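Local coordinates for oxidoreductase, NAD-binding/iron-sulfur cluster-binding protein (Nitratireductor pacificus pht-3B, PDB 6ZXU), which acts as a catabolic reductive dehalogenase, holding cobalamin and two [4Fe-4S] clusters with which it probably removes halogen from organohalide substrates, at residues G315-R320 and A678-R683; L684-G689 and A694-D699; K414-Y419 and H481-H486; R543-E548 and N552-G557. One frame throughout, in Å; residues are numbered along the deposited sequence.

Interaction 1 (G315-R320 and A678-R683); sequences GDFFKR and AMYPPR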
# COMPACT_ATOMS: atom_id res chain seq x y z
N GLY A 315 -6.84 -21.81 9.15
CA GLY A 315 -5.42 -22.07 9.26
C GLY A 315 -4.48 -20.89 9.06
O GLY A 315 -3.28 -21.04 9.32
N ASP A 316 -4.98 -19.77 8.54
CA ASP A 316 -4.29 -18.48 8.53
C ASP A 316 -3.80 -18.29 9.99
O ASP A 316 -4.60 -18.39 10.90
CB ASP A 316 -5.32 -17.45 8.05
CG ASP A 316 -5.03 -15.95 8.46
OD1 ASP A 316 -4.40 -15.69 9.48
OD2 ASP A 316 -5.57 -15.03 7.72
N PHE A 317 -2.53 -18.01 10.23
CA PHE A 317 -2.04 -17.93 11.57
C PHE A 317 -2.53 -16.73 12.39
O PHE A 317 -2.50 -16.84 13.61
CB PHE A 317 -0.53 -18.06 11.71
CG PHE A 317 -0.08 -19.47 11.94
CD1 PHE A 317 -0.27 -20.41 11.00
CD2 PHE A 317 0.65 -19.82 13.09
CE1 PHE A 317 0.14 -21.73 11.19
CE2 PHE A 317 1.05 -21.11 13.31
CZ PHE A 317 0.81 -22.09 12.33
N PHE A 318 -3.03 -15.66 11.80
CA PHE A 318 -3.79 -14.68 12.62
C PHE A 318 -5.09 -15.29 13.15
O PHE A 318 -5.46 -14.99 14.27
CB PHE A 318 -4.12 -13.43 11.83
CG PHE A 318 -2.90 -12.58 11.52
CD1 PHE A 318 -1.99 -12.32 12.53
CD2 PHE A 318 -2.65 -12.12 10.23
CE1 PHE A 318 -0.87 -11.56 12.26
CE2 PHE A 318 -1.50 -11.38 9.96
CZ PHE A 318 -0.66 -11.08 10.98
N LYS A 319 -5.82 -16.07 12.34
CA LYS A 319 -7.01 -16.76 12.81
C LYS A 319 -6.68 -17.79 13.88
O LYS A 319 -7.40 -17.94 14.87
CB LYS A 319 -7.76 -17.43 11.65
CG LYS A 319 -8.20 -16.50 10.56
CD LYS A 319 -8.67 -15.27 11.17
CE LYS A 319 -9.73 -14.58 10.36
NZ LYS A 319 -9.24 -14.08 9.14
N ARG A 320 -5.53 -18.45 13.78
CA ARG A 320 -5.09 -19.35 14.81
C ARG A 320 -4.82 -18.65 16.11
O ARG A 320 -5.21 -19.11 17.18
CB ARG A 320 -3.88 -20.14 14.37
CG ARG A 320 -4.12 -21.01 13.14
CD ARG A 320 -3.12 -22.15 13.00
NE ARG A 320 -3.28 -23.22 13.98
CZ ARG A 320 -2.71 -24.42 13.93
NH1 ARG A 320 -1.93 -24.76 12.91
NH2 ARG A 320 -2.86 -25.23 14.93
N ALA A 678 9.94 -24.66 12.09
CA ALA A 678 8.74 -25.47 12.04
C ALA A 678 7.90 -25.03 10.83
O ALA A 678 7.90 -23.83 10.47
CB ALA A 678 7.93 -25.32 13.30
N MET A 679 7.31 -25.97 10.12
CA MET A 679 6.41 -25.66 9.01
C MET A 679 5.04 -26.28 9.28
O MET A 679 4.95 -27.28 9.95
CB MET A 679 6.95 -26.13 7.67
CG MET A 679 7.22 -27.59 7.59
SD MET A 679 7.43 -28.26 5.96
CE MET A 679 8.48 -27.13 5.05
N TYR A 680 4.01 -25.70 8.71
CA TYR A 680 2.67 -26.13 9.00
C TYR A 680 1.91 -26.30 7.69
O TYR A 680 1.05 -25.48 7.36
CB TYR A 680 1.98 -25.17 9.93
CG TYR A 680 2.66 -25.08 11.26
CD1 TYR A 680 2.51 -26.06 12.20
CD2 TYR A 680 3.58 -24.08 11.51
CE1 TYR A 680 3.19 -26.03 13.41
CE2 TYR A 680 4.32 -24.06 12.70
CZ TYR A 680 4.10 -25.06 13.65
OH TYR A 680 4.80 -25.01 14.89
N PRO A 681 2.21 -27.40 6.97
CA PRO A 681 1.43 -27.70 5.78
C PRO A 681 0.05 -28.18 6.21
O PRO A 681 -0.17 -28.36 7.39
CB PRO A 681 2.24 -28.80 5.10
CG PRO A 681 2.96 -29.45 6.22
CD PRO A 681 3.25 -28.40 7.21
N PRO A 682 -0.88 -28.41 5.25
CA PRO A 682 -2.23 -28.83 5.62
C PRO A 682 -2.37 -29.90 6.70
O PRO A 682 -3.28 -29.81 7.54
CB PRO A 682 -2.82 -29.28 4.29
CG PRO A 682 -2.20 -28.29 3.35
CD PRO A 682 -0.79 -28.15 3.80
N ARG A 683 -1.52 -30.89 6.73
CA ARG A 683 -1.71 -31.85 7.78
C ARG A 683 -1.57 -31.34 9.19
O ARG A 683 -2.02 -31.99 10.09
CB ARG A 683 -0.81 -33.05 7.59
CG ARG A 683 0.62 -32.86 7.72
CD ARG A 683 1.35 -34.21 7.46
NE ARG A 683 1.16 -35.09 8.60
CZ ARG A 683 1.94 -35.15 9.66
NH1 ARG A 683 3.04 -34.44 9.70
NH2 ARG A 683 1.59 -35.89 10.72
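Asp-316 OD1 receives two backbone N-H groups at the start of the helix that presses Phe-317 against Tyr-680: Lys-319 N lies 3.2 Å from OD1 and approaches from above the carboxylate plane, and Phe-318 N gives a weak, strongly bent bond to the same oxygen. Asp-316 is thus the N-cap of helix 317-323. From its first turn Phe-317 reaches over one face of the Tyr-680 ring, where Phe-317 CZ comes within 3.5 Å of Tyr-680 CD2. The ring centroids are 5.2 Å apart and the planes meet at 46°, a slanted aromatic pair. Tyr-680 CG stands anti to its carbonyl carbon (chi1 -63°), which turns that face to the helix, and the hydroxyl bonds to Glu-573. On the Phe-317 ring itself, Arg-320 CD sits 3.7 Å above the plane, toward the rim, while Val-572 and Thr-576 of helix 572-581 also touch the ring. Serine in place of Tyr-680 would probably open a gap beside Phe-317 CZ and leave Glu-573 without its phenol partner. Phe-317 is part of the cobalamin pocket, its backbone N donating to the cofactor and its side chain lying against it, and Tyr-680 packs on the ring beside that site.

Interaction 2 (L684-G689 and A694-D699); sequences LQPPPG and AVLPVD
Leu-684 and Asp-699 face each other with CA atoms 7.1 Å apart, as do Pro-686 and Leu-696 at 6.7 Å, so the two segments run antiparallel. No direct hydrogen bond joins them and neither is a regular strand. A water takes the place of one such bond: it donates to Leu-684 O at 2.8 Å and accepts from Asp-699 N. Leu-684 O has a second donor in Arg-320 NH1, and Arg-320 NH2 bonds to Leu-696 O, so one guanidinium ties both segments to helix 317-323. The whole is a doubled-back loop, without strand pairing, between helices 671-674 and 700-709. Asp-699 ends it as the N-cap of helix 700-709, its OD1 accepting from Gly-702 N.

Among the side chains, Leu-696 does most of the touching. Its CG is anti to the backbone N (chi1 -178°), which sends the CD2 methyl across to the Gln-685–Pro-686 peptide, 3.6 Å from Pro-686 N. The same methyl meets Pro-686 CD at 4.2 Å, the leucine crossing the pyrrolidine at a slant. At the other end the contact is looser: Leu-684 CD2 approaches Asp-699 OD2 to 4.1 Å, an aliphatic group beside the carboxylate oxygen that is not the capping one. Gln-685 starts off away from segment 694-699 and packs on Phe-317, about 4 Å from the cobalamin at its nearest atoms; its amide makes weak hydrogen bonds to Arg-320 NH1 through OE1 and to Gly-315 O through NE2.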
# COMPACT_ATOMS: atom_id res chain seq x y z
N LEU A 684 -0.87 -30.21 9.39
CA LEU A 684 -0.68 -29.64 10.71
C LEU A 684 -1.50 -28.40 10.91
O LEU A 684 -1.23 -27.62 11.84
CB LEU A 684 0.81 -29.36 10.95
CG LEU A 684 1.70 -30.63 10.92
CD1 LEU A 684 3.17 -30.25 11.11
CD2 LEU A 684 1.28 -31.52 12.08
N GLN A 685 -2.51 -28.21 10.07
CA GLN A 685 -3.41 -27.11 10.13
C GLN A 685 -4.78 -27.62 10.67
O GLN A 685 -5.05 -28.79 10.55
CB GLN A 685 -3.58 -26.51 8.74
CG GLN A 685 -2.33 -25.76 8.27
CD GLN A 685 -2.19 -24.39 8.92
OE1 GLN A 685 -2.32 -24.25 10.11
NE2 GLN A 685 -1.86 -23.36 8.11
N PRO A 686 -5.64 -26.71 11.16
CA PRO A 686 -7.06 -27.07 11.40
C PRO A 686 -7.66 -27.51 10.07
O PRO A 686 -7.44 -26.87 9.03
CB PRO A 686 -7.71 -25.77 11.82
CG PRO A 686 -6.57 -24.85 12.17
CD PRO A 686 -5.39 -25.27 11.42
N PRO A 687 -8.33 -28.65 10.08
CA PRO A 687 -8.85 -29.19 8.80
C PRO A 687 -9.94 -28.30 8.24
O PRO A 687 -10.53 -27.52 8.97
CB PRO A 687 -9.38 -30.59 9.21
CG PRO A 687 -9.44 -30.59 10.72
CD PRO A 687 -8.42 -29.62 11.20
N PRO A 688 -10.24 -28.44 6.93
CA PRO A 688 -11.38 -27.72 6.35
C PRO A 688 -12.67 -27.98 7.14
O PRO A 688 -12.90 -29.08 7.60
CB PRO A 688 -11.50 -28.29 4.96
CG PRO A 688 -10.11 -28.70 4.60
CD PRO A 688 -9.50 -29.17 5.88
N GLY A 689 -13.43 -26.91 7.33
CA GLY A 689 -14.63 -26.89 8.16
C GLY A 689 -14.43 -26.45 9.61
O GLY A 689 -15.43 -26.24 10.32
N ALA A 694 -13.42 -23.54 17.70
CA ALA A 694 -12.58 -24.63 18.17
C ALA A 694 -11.17 -24.12 18.40
O ALA A 694 -10.74 -23.15 17.79
CB ALA A 694 -12.51 -25.72 17.13
N VAL A 695 -10.40 -24.84 19.23
CA VAL A 695 -9.02 -24.55 19.51
C VAL A 695 -8.16 -25.74 19.11
O VAL A 695 -8.50 -26.88 19.40
CB VAL A 695 -8.81 -24.27 21.01
CG1 VAL A 695 -7.37 -23.85 21.23
CG2 VAL A 695 -9.67 -23.10 21.44
N LEU A 696 -7.05 -25.46 18.43
CA LEU A 696 -6.09 -26.45 18.03
C LEU A 696 -4.69 -25.93 18.36
O LEU A 696 -4.06 -25.27 17.54
CB LEU A 696 -6.23 -26.79 16.51
CG LEU A 696 -5.26 -27.90 16.03
CD1 LEU A 696 -5.53 -29.25 16.68
CD2 LEU A 696 -5.24 -28.05 14.52
N PRO A 697 -4.17 -26.32 19.52
CA PRO A 697 -2.83 -25.84 19.91
C PRO A 697 -1.80 -26.15 18.84
O PRO A 697 -1.80 -27.26 18.28
CB PRO A 697 -2.55 -26.58 21.19
CG PRO A 697 -3.94 -26.85 21.76
CD PRO A 697 -4.80 -27.18 20.58
N VAL A 698 -0.96 -25.16 18.52
CA VAL A 698 -0.04 -25.36 17.42
C VAL A 698 0.94 -26.50 17.78
O VAL A 698 1.53 -26.52 18.86
CB VAL A 698 0.70 -24.06 17.08
CG1 VAL A 698 1.80 -24.33 16.08
CG2 VAL A 698 -0.23 -23.11 16.39
N ASP A 699 1.14 -27.47 16.87
CA ASP A 699 2.01 -28.60 17.17
C ASP A 699 3.44 -28.31 16.75
O ASP A 699 3.88 -28.73 15.70
CB ASP A 699 1.45 -29.84 16.47
CG ASP A 699 2.30 -31.10 16.71
OD1 ASP A 699 3.26 -31.04 17.52
OD2 ASP A 699 2.07 -32.17 16.04
O HOH W 1 -0.92 -27.71 14.63

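Interaction 3 (K414-Y419 and H481-H486); sequences KPIEAY and HSEVIH
Tyr-419 and Glu-483 join two loops of the cobalamin-binding part of the fold: the loop 414-419 leads into strand 422-429, and the loop 481-486 runs from strand 474-477 to helix 486-492, both strands belonging to one four-stranded antiparallel sheet. The backbones stay apart, with Ile-416 CA and Glu-483 CA 7.4 Å from each other; each bonds instead to a nearby loop, Ile-416 with Ala-407 and Glu-483 with Tyr-406, a cobalamin-binding residue.

The polar link is short. Tyr-419 OH donates to Glu-483 OE1 at 2.5 Å, reaching that oxygen on its anti side and 19° out of the carboxylate plane. OE1 lies near the plane of the phenol ring at its edge, 3.2 Å from Tyr-419 CE2, although ring and carboxylate planes are 58° apart. Arg-361 NE forms a salt bridge to the same oxygen, so a hydroxyl and a positive charge both grip it, a setting likely to keep the buried carboxylate ionised. As the last residue of an inverse gamma turn centred on Ala-418, Tyr-419 holds CG between its backbone N and carbonyl carbon (chi1 45°), which swings the ring toward Glu-483. Tyr-405 meets that ring edge-to-face.

Apolar contact is slighter: Ile-416 CD1 rests against the extended Glu-483 chain, 4.0 Å from CG.

The cofactor is held further along 481-486. Val-484 O accepts a weak hydrogen bond from cobalamin and His-486 N makes a firmer one to it. His-486 ND1 bonds to Ser-516 OG, while on the other side of the imidazole His-486 NE2 donates, tilted from the ring plane, to Ser-482 OG at 3.2 Å.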
# COMPACT_ATOMS: atom_id res chain seq x y z
N LYS A 414 -18.13 -23.20 6.27
CA LYS A 414 -18.72 -23.71 5.05
C LYS A 414 -17.69 -23.68 3.95
O LYS A 414 -16.79 -22.90 3.99
CB LYS A 414 -19.91 -22.88 4.64
CG LYS A 414 -21.02 -22.99 5.70
CD LYS A 414 -22.21 -22.14 5.35
CE LYS A 414 -23.31 -22.44 6.39
NZ LYS A 414 -24.63 -21.83 6.07
N PRO A 415 -17.82 -24.60 2.99
CA PRO A 415 -16.91 -24.65 1.87
C PRO A 415 -16.93 -23.34 1.13
O PRO A 415 -17.97 -22.64 1.13
CB PRO A 415 -17.48 -25.77 1.00
CG PRO A 415 -18.27 -26.61 1.91
CD PRO A 415 -18.87 -25.65 2.91
N ILE A 416 -15.79 -23.00 0.55
CA ILE A 416 -15.70 -21.91 -0.41
C ILE A 416 -15.59 -22.54 -1.78
O ILE A 416 -14.85 -23.46 -2.00
CB ILE A 416 -14.47 -21.02 -0.09
CG1 ILE A 416 -14.73 -20.23 1.21
CG2 ILE A 416 -14.14 -20.08 -1.23
CD1 ILE A 416 -13.50 -19.58 1.81
N GLU A 417 -16.34 -22.01 -2.73
CA GLU A 417 -16.30 -22.44 -4.10
C GLU A 417 -15.33 -21.60 -4.87
O GLU A 417 -15.10 -20.42 -4.53
CB GLU A 417 -17.67 -22.27 -4.78
CG GLU A 417 -18.78 -23.11 -4.12
CD GLU A 417 -18.46 -24.60 -4.04
OE1 GLU A 417 -18.66 -25.22 -2.92
OE2 GLU A 417 -17.98 -25.14 -5.11
N ALA A 418 -14.75 -22.16 -5.89
CA ALA A 418 -13.97 -21.36 -6.84
C ALA A 418 -14.91 -20.61 -7.80
O ALA A 418 -15.04 -20.98 -8.96
CB ALA A 418 -12.99 -22.26 -7.60
N TYR A 419 -15.50 -19.52 -7.35
CA TYR A 419 -16.60 -18.93 -8.05
C TYR A 419 -16.28 -18.04 -9.23
O TYR A 419 -17.18 -17.76 -10.02
CB TYR A 419 -17.55 -18.26 -7.04
CG TYR A 419 -16.84 -17.43 -5.98
CD1 TYR A 419 -16.30 -16.21 -6.30
CD2 TYR A 419 -16.75 -17.88 -4.69
CE1 TYR A 419 -15.64 -15.44 -5.34
CE2 TYR A 419 -16.12 -17.15 -3.72
CZ TYR A 419 -15.54 -15.91 -4.06
OH TYR A 419 -14.97 -15.13 -3.06
N HIS A 481 -11.12 -9.28 4.70
CA HIS A 481 -11.86 -10.43 4.23
C HIS A 481 -11.43 -10.85 2.87
O HIS A 481 -11.74 -10.19 1.87
CB HIS A 481 -13.36 -10.09 4.23
CG HIS A 481 -14.23 -11.29 4.02
ND1 HIS A 481 -14.36 -11.92 2.79
CD2 HIS A 481 -14.99 -11.98 4.88
CE1 HIS A 481 -15.18 -12.95 2.92
NE2 HIS A 481 -15.56 -13.00 4.19
N SER A 482 -10.67 -11.94 2.81
CA SER A 482 -10.30 -12.56 1.53
C SER A 482 -10.80 -13.98 1.50
O SER A 482 -10.69 -14.71 2.51
CB SER A 482 -8.77 -12.63 1.33
OG SER A 482 -8.20 -11.37 1.10
N GLU A 483 -11.18 -14.43 0.33
CA GLU A 483 -11.41 -15.85 0.09
C GLU A 483 -10.33 -16.53 -0.76
O GLU A 483 -10.44 -17.70 -1.08
CB GLU A 483 -12.81 -16.03 -0.44
CG GLU A 483 -13.77 -15.75 0.71
CD GLU A 483 -15.27 -15.91 0.39
OE1 GLU A 483 -15.67 -15.96 -0.77
OE2 GLU A 483 -16.05 -15.95 1.35
N VAL A 484 -9.29 -15.77 -1.20
CA VAL A 484 -8.19 -16.30 -1.97
C VAL A 484 -6.89 -15.99 -1.23
O VAL A 484 -6.82 -15.02 -0.50
CB VAL A 484 -8.10 -15.76 -3.40
CG1 VAL A 484 -9.39 -16.03 -4.13
CG2 VAL A 484 -7.76 -14.29 -3.46
N ILE A 485 -5.90 -16.86 -1.40
CA ILE A 485 -4.54 -16.60 -0.96
C ILE A 485 -3.85 -15.78 -2.02
O ILE A 485 -3.76 -16.19 -3.20
CB ILE A 485 -3.82 -17.89 -0.70
CG1 ILE A 485 -4.69 -18.73 0.23
CG2 ILE A 485 -2.44 -17.62 -0.15
CD1 ILE A 485 -4.35 -20.21 0.16
N HIS A 486 -3.32 -14.62 -1.66
CA HIS A 486 -2.81 -13.71 -2.66
C HIS A 486 -1.53 -14.19 -3.28
O HIS A 486 -1.33 -13.98 -4.46
CB HIS A 486 -2.55 -12.32 -2.09
CG HIS A 486 -3.80 -11.60 -1.67
ND1 HIS A 486 -3.89 -10.24 -1.64
CD2 HIS A 486 -5.00 -12.05 -1.27
CE1 HIS A 486 -5.09 -9.87 -1.23
NE2 HIS A 486 -5.76 -10.95 -0.94

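Interaction 4 (R543-E548 and N552-G557); sequences RKCARE and NAISFG. With SF4 (iron/sulfur cluster), chain D.
Phe-556 lays one ring face squarely on Ala-546: the CB methyl stands 3.6 Å from the centroid of the Phe-556 ring and only 8° off its normal, a CH-pi contact over the centre. The outer end of the ring continues across the helix backbone, with Phe-556 CZ 3.5 Å from Ala-546 O. Arg-543 comes obliquely at the same ring through CD, its guanidinium plane turned 46° from that of the ring. The chain bends at chi2, and NE then donates a somewhat bent hydrogen bond of 3.0 Å to Phe-556 O from above the carbonyl plane. A water lying in the guanidinium plane links Arg-543 NH2 to this carbonyl as well, so Phe-556 O has two donors.

Ile-554 fits beside Ala-546 and Cys-545. Its CG2 meets Ala-546 CB at 3.7 Å, and its CD1 lies 3.9 Å from Cys-545 CB. Cys-545 turns SG between its backbone N and carbonyl carbon (chi1 55°), which brings SG to iron FE1 of the cluster at 2.3 Å. Ala-546 O accepts from two waters, one shared with Ile-554 O and the other with Asn-552 OD1. With a leucine in place of Phe-556 the aromatic face is gone, and the Ala-546 methyl would probably lose its CH-pi partner while a gap opened beside Arg-543 CD.

Cys-539, Cys-542, Cys-545 and Cys-549 follow the CxxCxxCxxxCP pattern of bacterial-type ferredoxins: the first three bind one [4Fe-4S] cluster, the fourth serves the other, and Ile-554 packs beside that second cluster.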
# COMPACT_ATOMS: atom_id res chain seq x y z
N ARG A 543 21.63 -13.38 2.50
CA ARG A 543 20.95 -13.76 3.76
C ARG A 543 20.56 -12.60 4.57
O ARG A 543 20.36 -12.73 5.79
CB ARG A 543 21.83 -14.63 4.63
CG ARG A 543 22.37 -15.91 4.01
CD ARG A 543 21.28 -16.91 3.83
NE ARG A 543 21.78 -18.21 3.30
CZ ARG A 543 22.18 -18.44 2.05
NH1 ARG A 543 22.18 -17.48 1.14
NH2 ARG A 543 22.59 -19.64 1.71
N LYS A 544 20.41 -11.42 3.98
CA LYS A 544 20.24 -10.21 4.79
C LYS A 544 18.92 -10.21 5.60
O LYS A 544 18.89 -9.84 6.77
CB LYS A 544 20.43 -8.99 3.93
CG LYS A 544 20.39 -7.66 4.71
CD LYS A 544 21.08 -6.56 3.96
CE LYS A 544 20.97 -5.26 4.74
NZ LYS A 544 21.97 -4.26 4.23
N CYS A 545 17.80 -10.52 4.96
CA CYS A 545 16.52 -10.61 5.62
C CYS A 545 16.61 -11.60 6.77
O CYS A 545 16.07 -11.31 7.84
CB CYS A 545 15.42 -11.01 4.64
SG CYS A 545 15.75 -12.58 3.70
N ALA A 546 17.15 -12.79 6.53
CA ALA A 546 17.27 -13.78 7.57
C ALA A 546 18.08 -13.27 8.80
O ALA A 546 17.71 -13.51 9.95
CB ALA A 546 17.90 -15.05 6.98
N ARG A 547 19.17 -12.61 8.55
CA ARG A 547 20.02 -12.07 9.58
C ARG A 547 19.38 -11.01 10.36
O ARG A 547 19.61 -10.90 11.55
CB ARG A 547 21.26 -11.49 8.92
CG ARG A 547 22.39 -11.06 9.88
CD ARG A 547 23.48 -10.41 9.06
NE ARG A 547 23.12 -9.05 8.76
CZ ARG A 547 23.39 -8.42 7.63
NH1 ARG A 547 23.97 -9.07 6.65
NH2 ARG A 547 23.03 -7.15 7.48
N GLU A 548 18.47 -10.23 9.74
CA GLU A 548 17.90 -9.09 10.42
C GLU A 548 16.59 -9.33 11.07
O GLU A 548 16.03 -8.44 11.67
CB GLU A 548 17.82 -7.92 9.47
CG GLU A 548 19.17 -7.40 8.95
CD GLU A 548 20.09 -6.84 10.07
OE1 GLU A 548 19.59 -6.53 11.21
OE2 GLU A 548 21.28 -6.78 9.80
N ASN A 552 14.28 -14.60 14.19
CA ASN A 552 14.90 -15.68 13.44
C ASN A 552 13.93 -16.57 12.69
O ASN A 552 14.11 -17.78 12.63
CB ASN A 552 15.80 -16.54 14.32
CG ASN A 552 16.74 -15.70 15.17
OD1 ASN A 552 17.46 -14.79 14.66
ND2 ASN A 552 16.68 -15.94 16.47
N ALA A 553 12.86 -15.98 12.15
CA ALA A 553 11.82 -16.76 11.51
C ALA A 553 12.18 -17.08 10.06
O ALA A 553 11.62 -17.99 9.48
CB ALA A 553 10.50 -16.01 11.58
N ILE A 554 13.09 -16.34 9.42
CA ILE A 554 13.40 -16.54 7.98
C ILE A 554 14.47 -17.61 7.85
O ILE A 554 15.48 -17.57 8.54
CB ILE A 554 13.77 -15.18 7.32
CG1 ILE A 554 12.56 -14.26 7.39
CG2 ILE A 554 14.32 -15.38 5.93
CD1 ILE A 554 12.81 -12.87 6.91
N SER A 555 14.29 -18.51 6.89
CA SER A 555 15.26 -19.55 6.61
C SER A 555 16.59 -19.09 6.03
O SER A 555 16.65 -18.32 5.07
CB SER A 555 14.65 -20.61 5.70
OG SER A 555 15.62 -21.60 5.38
N PHE A 556 17.68 -19.53 6.65
CA PHE A 556 19.05 -19.40 6.16
C PHE A 556 19.44 -20.55 5.26
O PHE A 556 20.55 -20.57 4.76
CB PHE A 556 20.06 -19.40 7.33
CG PHE A 556 20.07 -18.16 8.14
CD1 PHE A 556 19.30 -18.04 9.22
CD2 PHE A 556 20.97 -17.17 7.85
CE1 PHE A 556 19.35 -16.88 9.99
CE2 PHE A 556 21.04 -16.02 8.61
CZ PHE A 556 20.23 -15.88 9.70
N GLY A 557 18.53 -21.45 4.99
CA GLY A 557 18.85 -22.66 4.24
C GLY A 557 18.25 -22.71 2.84
O GLY A 557 18.00 -21.69 2.24
FE1 SF4 D . 16.24 -11.90 1.61
FE2 SF4 D . 18.50 -11.00 0.20
FE3 SF4 D . 16.10 -9.84 -0.26
FE4 SF4 D . 16.46 -12.41 -1.11
S1 SF4 D . 17.56 -10.52 -1.74
S2 SF4 D . 14.73 -11.63 -0.02
S3 SF4 D . 17.76 -13.10 0.58
S4 SF4 D . 17.31 -9.92 1.64
O HOH W 2 22.41 -22.25 3.37
O HOH W 3 15.82 -15.50 10.34
O HOH W 4 18.81 -14.19 12.67

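How the interactions relate
Interactions 1 and 2 adjoin, with centres 8 Å apart, and Arg-320 and Gln-685 connect them; together they bring the loop between helices 671-674 and 700-709 up to helix 317-323 beside cobalamin. Interactions 3 and 4 both fall, in sequence, between the two segments of interaction 1, whose centre is about 16 Å from that of interaction 3 and about 20 Å from that of interaction 4. Interactions 3 and 4 are far apart, about 17 Å between nearest atoms. Cobalamin is the common neighbour: Phe-317, Val-484 and His-486 bind it, Gln-685 lies close by, and Ile-554 is about 4 Å, by nearest atoms, from both the cofactor and the second cluster.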